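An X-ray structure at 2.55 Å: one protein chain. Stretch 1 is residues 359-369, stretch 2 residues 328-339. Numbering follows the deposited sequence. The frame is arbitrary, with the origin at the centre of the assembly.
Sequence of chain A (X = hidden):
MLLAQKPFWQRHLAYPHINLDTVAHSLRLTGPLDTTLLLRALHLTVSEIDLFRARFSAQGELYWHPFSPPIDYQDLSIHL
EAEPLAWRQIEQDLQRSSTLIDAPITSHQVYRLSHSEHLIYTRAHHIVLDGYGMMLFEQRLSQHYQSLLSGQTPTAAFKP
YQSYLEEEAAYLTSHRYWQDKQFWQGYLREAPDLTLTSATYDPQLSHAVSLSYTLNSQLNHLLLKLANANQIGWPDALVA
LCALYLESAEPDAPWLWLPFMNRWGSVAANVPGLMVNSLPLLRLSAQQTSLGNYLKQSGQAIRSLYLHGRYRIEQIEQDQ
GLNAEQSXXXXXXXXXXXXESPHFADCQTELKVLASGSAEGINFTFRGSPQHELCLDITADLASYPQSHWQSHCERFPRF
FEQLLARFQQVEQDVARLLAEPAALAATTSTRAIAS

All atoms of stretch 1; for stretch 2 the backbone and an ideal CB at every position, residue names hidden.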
# COMPACT_ATOMS: atom_id res chain seq x y z
N ALA A 359 4.96 -24.81 -27.35
CA ALA A 359 5.98 -25.34 -26.46
C ALA A 359 7.36 -24.87 -26.88
O ALA A 359 7.72 -24.96 -28.06
CB ALA A 359 5.92 -26.88 -26.47
N GLU A 360 8.14 -24.35 -25.94
CA GLU A 360 9.48 -23.89 -26.25
C GLU A 360 10.39 -24.38 -25.13
O GLU A 360 10.06 -24.23 -23.96
CB GLU A 360 9.49 -22.37 -26.35
CG GLU A 360 10.53 -21.81 -27.31
CD GLU A 360 10.32 -20.32 -27.60
OE1 GLU A 360 9.20 -19.95 -28.03
OE2 GLU A 360 11.28 -19.53 -27.41
N GLY A 361 11.51 -25.00 -25.48
CA GLY A 361 12.41 -25.51 -24.47
C GLY A 361 11.80 -26.72 -23.77
O GLY A 361 11.07 -27.49 -24.38
N ILE A 362 12.12 -26.91 -22.50
CA ILE A 362 11.54 -28.01 -21.76
C ILE A 362 10.62 -27.40 -20.69
O ILE A 362 10.91 -26.34 -20.13
CB ILE A 362 12.60 -28.89 -21.11
CG1 ILE A 362 11.94 -30.15 -20.53
CG2 ILE A 362 13.34 -28.11 -20.05
CD1 ILE A 362 12.89 -31.13 -19.92
N ASN A 363 9.52 -28.08 -20.42
CA ASN A 363 8.51 -27.60 -19.47
C ASN A 363 8.11 -28.69 -18.45
O ASN A 363 7.85 -29.84 -18.82
CB ASN A 363 7.30 -27.16 -20.28
CG ASN A 363 6.27 -26.40 -19.47
OD1 ASN A 363 6.19 -25.17 -19.56
ND2 ASN A 363 5.48 -27.12 -18.68
N PHE A 364 8.09 -28.33 -17.17
CA PHE A 364 7.68 -29.26 -16.14
C PHE A 364 6.34 -28.74 -15.66
O PHE A 364 6.22 -27.59 -15.25
CB PHE A 364 8.69 -29.29 -14.98
CG PHE A 364 10.05 -29.73 -15.40
CD1 PHE A 364 11.09 -28.81 -15.51
CD2 PHE A 364 10.28 -31.04 -15.79
CE1 PHE A 364 12.34 -29.19 -16.01
CE2 PHE A 364 11.52 -31.43 -16.29
CZ PHE A 364 12.55 -30.50 -16.40
N THR A 365 5.32 -29.58 -15.75
CA THR A 365 4.00 -29.16 -15.33
C THR A 365 3.37 -30.08 -14.30
O THR A 365 3.47 -31.30 -14.37
CB THR A 365 3.07 -29.04 -16.53
OG1 THR A 365 3.31 -27.79 -17.18
CG2 THR A 365 1.62 -29.13 -16.10
N PHE A 366 2.76 -29.47 -13.30
CA PHE A 366 2.11 -30.24 -12.27
C PHE A 366 0.63 -29.90 -12.30
O PHE A 366 0.24 -28.76 -12.03
CB PHE A 366 2.71 -29.90 -10.91
CG PHE A 366 4.07 -30.48 -10.68
CD1 PHE A 366 5.21 -29.70 -10.88
CD2 PHE A 366 4.22 -31.79 -10.23
CE1 PHE A 366 6.50 -30.23 -10.61
CE2 PHE A 366 5.49 -32.33 -9.97
CZ PHE A 366 6.63 -31.54 -10.16
N ARG A 367 -0.19 -30.88 -12.67
CA ARG A 367 -1.63 -30.65 -12.71
C ARG A 367 -2.31 -31.51 -11.66
O ARG A 367 -2.00 -32.69 -11.50
CB ARG A 367 -2.21 -30.93 -14.11
CG ARG A 367 -1.36 -31.85 -15.00
CD ARG A 367 -2.02 -32.10 -16.37
NE ARG A 367 -3.02 -33.15 -16.29
CZ ARG A 367 -2.74 -34.46 -16.30
NH1 ARG A 367 -1.48 -34.87 -16.40
NH2 ARG A 367 -3.72 -35.35 -16.17
N GLY A 368 -3.23 -30.89 -10.94
CA GLY A 368 -3.95 -31.60 -9.90
C GLY A 368 -3.71 -31.00 -8.53
O GLY A 368 -3.51 -29.78 -8.38
N SER A 369 -3.71 -31.86 -7.52
CA SER A 369 -3.54 -31.41 -6.15
C SER A 369 -3.14 -32.55 -5.23
O SER A 369 -3.67 -33.65 -5.31
CB SER A 369 -4.85 -30.80 -5.67
OG SER A 369 -4.82 -30.57 -4.27
N UNK A 328 14.04 -13.59 -24.37
CA UNK A 328 14.71 -14.58 -23.55
C UNK A 328 14.16 -15.97 -23.82
O UNK A 328 12.96 -16.15 -24.14
CB UNK A 328 14.57 -14.23 -22.07
N UNK A 329 15.04 -16.96 -23.68
CA UNK A 329 14.65 -18.35 -23.85
C UNK A 329 14.15 -18.76 -22.48
O UNK A 329 14.94 -19.10 -21.60
CB UNK A 329 15.79 -19.24 -24.35
N UNK A 330 12.84 -18.71 -22.27
CA UNK A 330 12.31 -19.06 -20.95
C UNK A 330 12.27 -20.55 -20.68
O UNK A 330 11.21 -21.14 -20.56
CB UNK A 330 10.90 -18.49 -20.79
N UNK A 331 13.45 -21.15 -20.55
CA UNK A 331 13.54 -22.57 -20.27
C UNK A 331 14.76 -22.86 -19.42
O UNK A 331 15.78 -22.21 -19.57
CB UNK A 331 13.59 -23.38 -21.57
N UNK A 332 14.67 -23.82 -18.51
CA UNK A 332 13.52 -24.68 -18.20
C UNK A 332 12.37 -23.88 -17.54
O UNK A 332 12.58 -22.87 -16.89
CB UNK A 332 13.96 -25.82 -17.28
N UNK A 333 11.15 -24.37 -17.71
CA UNK A 333 9.97 -23.68 -17.22
C UNK A 333 9.07 -24.58 -16.37
O UNK A 333 8.87 -25.75 -16.69
CB UNK A 333 9.17 -23.12 -18.40
N UNK A 334 8.53 -24.04 -15.27
CA UNK A 334 7.64 -24.83 -14.44
C UNK A 334 6.25 -24.19 -14.34
O UNK A 334 6.10 -22.98 -14.29
CB UNK A 334 8.24 -25.01 -13.05
N UNK A 335 5.22 -25.02 -14.37
CA UNK A 335 3.83 -24.58 -14.34
C UNK A 335 3.11 -25.44 -13.34
O UNK A 335 3.29 -26.66 -13.32
CB UNK A 335 3.17 -24.66 -15.72
N UNK A 336 2.29 -24.81 -12.51
CA UNK A 336 1.50 -25.58 -11.56
C UNK A 336 0.04 -25.34 -11.94
O UNK A 336 -0.40 -24.19 -12.00
CB UNK A 336 1.79 -25.18 -10.11
N UNK A 337 -0.69 -26.40 -12.23
CA UNK A 337 -2.10 -26.28 -12.60
C UNK A 337 -2.93 -26.95 -11.51
O UNK A 337 -3.24 -28.14 -11.58
CB UNK A 337 -2.38 -26.91 -13.97
N UNK A 338 -3.33 -26.16 -10.49
CA UNK A 338 -4.11 -26.56 -9.31
C UNK A 338 -5.62 -26.51 -9.35
O UNK A 338 -6.29 -27.19 -8.57
CB UNK A 338 -3.67 -25.68 -8.14
N UNK A 339 -6.17 -25.70 -10.24
CA UNK A 339 -7.62 -25.52 -10.33
C UNK A 339 -8.48 -26.68 -10.83
O UNK A 339 -8.13 -27.34 -11.81
CB UNK A 339 -7.88 -24.33 -11.25

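Residues 333-337 run parallel to strand 362-368, and the side chains alternate between two faces of the sheet.

Position 328 has nothing of stretch 1 near its CB, so many residues would suit. It is Tyr328, whose ring leads away.

At 329 CA-to-CB points sideways to stretch 1. A long side chain could reach back to Glu360 and Gly361. Phe329 does so: CZ lies 3.5 Å from Gly361 CA, and Glu360 OE2 sits at the ring edge, 4.1 Å from CD1.

Position 330 points sideways, free of stretch 1. It is Met330, and its end leads away.

At 331 CB points toward stretch 1, 3.8 Å from Gly361 CA and 3.9 Å from Ile362 N. Space is short and a backbone donor is waiting, so a small residue with an acceptor fits. Ser331 OG accepts a hydrogen bond from Ile362 N (2.9 Å). A CB on Gly361 would clash with this OG.

At 332 the preceding peptide is cis, which strongly suggests proline. CB points sideways but lies 3.6 Å from Ile362 CG2 and 3.9 Å from Phe364 CE1, an apolar setting. Pro332 CB packs 3.7 Å from Ile362 CG2 and 4.1 Å from Phe364 CE1.

Position 333 has extended backbone angles. Its N donates a hydrogen bond to Ile362 O (3.1 Å), and its O accepts one from Phe364 N (2.7 Å). CB lies on the face of Asn363, where polar or aromatic residues could fit. Phe333 lays CD2 3.4 Å from Asn363 OD1.

Position 334 shares a face with Phe364 and Phe366, so an apolar residue such as Val, Ile, Leu or Met would suit. Ile334 CD1 meets the edge of the Phe366 ring, 4.0 Å from CE1.

At 335 CB lies near Thr365 OG1 and Asn363 ND2. Polar residues such as Ser, Thr or Asn would suit. The residue is Asn335; its CB is 3.3 Å from Thr365 OG1, and its ND2 is 3.9 Å from Asn363 OD1. Its N donates to Phe364 O (2.9 Å).

Position 336 is on the Phe366 face and calls for an apolar side chain. Ile336 turns its end nearer, placing CD1 3.6 Å from Phe366 CD1.

At 337 the backbone N donates to Phe366 O (2.5 Å) and the O accepts from Gly368 N (2.8 Å). CB lies beside Arg367 and near Thr365 CG2, so aliphatic or long polar chains are plausible. Leu337 CD1 lies 4.0 Å from Thr365 CG2.

At 338 N donates no hydrogen bond to stretch 1, so proline is allowed among others. Pro338 CA approaches Gly368 O at 3.4 Å.

Position 339 points away, unconstrained. It is Phe339.

Stretch 2 (328-339) YFMSPFINILPF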
# COMPACT_ATOMS: atom_id res chain seq x y z
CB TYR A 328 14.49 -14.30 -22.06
CG TYR A 328 15.16 -13.05 -21.54
CD1 TYR A 328 14.44 -12.11 -20.79
CD2 TYR A 328 16.52 -12.84 -21.73
CE1 TYR A 328 15.07 -11.01 -20.24
CE2 TYR A 328 17.15 -11.75 -21.18
CZ TYR A 328 16.43 -10.84 -20.44
OH TYR A 328 17.07 -9.78 -19.87
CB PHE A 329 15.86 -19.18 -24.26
CG PHE A 329 15.54 -20.62 -24.55
CD1 PHE A 329 14.62 -20.95 -25.53
CD2 PHE A 329 16.19 -21.64 -23.86
CE1 PHE A 329 14.34 -22.29 -25.84
CE2 PHE A 329 15.93 -22.99 -24.17
CZ PHE A 329 15.00 -23.32 -25.16
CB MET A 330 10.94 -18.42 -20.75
CG MET A 330 11.05 -16.90 -20.73
SD MET A 330 9.54 -16.00 -21.09
CE MET A 330 10.19 -14.41 -21.76
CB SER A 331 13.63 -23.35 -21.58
OG SER A 331 13.58 -24.74 -21.32
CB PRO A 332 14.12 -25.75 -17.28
CG PRO A 332 15.23 -25.04 -16.60
CD PRO A 332 15.85 -24.22 -17.73
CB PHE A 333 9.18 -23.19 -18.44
CG PHE A 333 8.15 -22.15 -18.14
CD1 PHE A 333 8.43 -20.80 -18.36
CD2 PHE A 333 6.90 -22.50 -17.65
CE1 PHE A 333 7.47 -19.82 -18.09
CE2 PHE A 333 5.94 -21.53 -17.37
CZ PHE A 333 6.22 -20.19 -17.59
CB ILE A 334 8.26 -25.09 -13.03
CG1 ILE A 334 7.37 -26.03 -12.23
CG2 ILE A 334 8.46 -23.80 -12.29
CD1 ILE A 334 8.01 -26.55 -10.99
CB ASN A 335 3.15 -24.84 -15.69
CG ASN A 335 2.76 -23.58 -16.42
OD1 ASN A 335 2.02 -22.75 -15.89
ND2 ASN A 335 3.25 -23.42 -17.65
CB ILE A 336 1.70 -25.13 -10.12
CG1 ILE A 336 3.18 -25.23 -9.71
CG2 ILE A 336 0.80 -25.95 -9.24
CD1 ILE A 336 3.74 -26.66 -9.69
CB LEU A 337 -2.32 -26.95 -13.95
CG LEU A 337 -1.39 -26.32 -14.98
CD1 LEU A 337 -1.70 -26.88 -16.35
CD2 LEU A 337 -1.52 -24.79 -14.96
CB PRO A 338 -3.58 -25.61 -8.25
CG PRO A 338 -3.52 -24.31 -9.02
CD PRO A 338 -2.99 -24.72 -10.41
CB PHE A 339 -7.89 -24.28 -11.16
CG PHE A 339 -7.18 -23.06 -10.63
CD1 PHE A 339 -6.44 -22.25 -11.49
CD2 PHE A 339 -7.29 -22.71 -9.29
CE1 PHE A 339 -5.84 -21.10 -11.02
CE2 PHE A 339 -6.69 -21.56 -8.80
CZ PHE A 339 -5.96 -20.75 -9.66
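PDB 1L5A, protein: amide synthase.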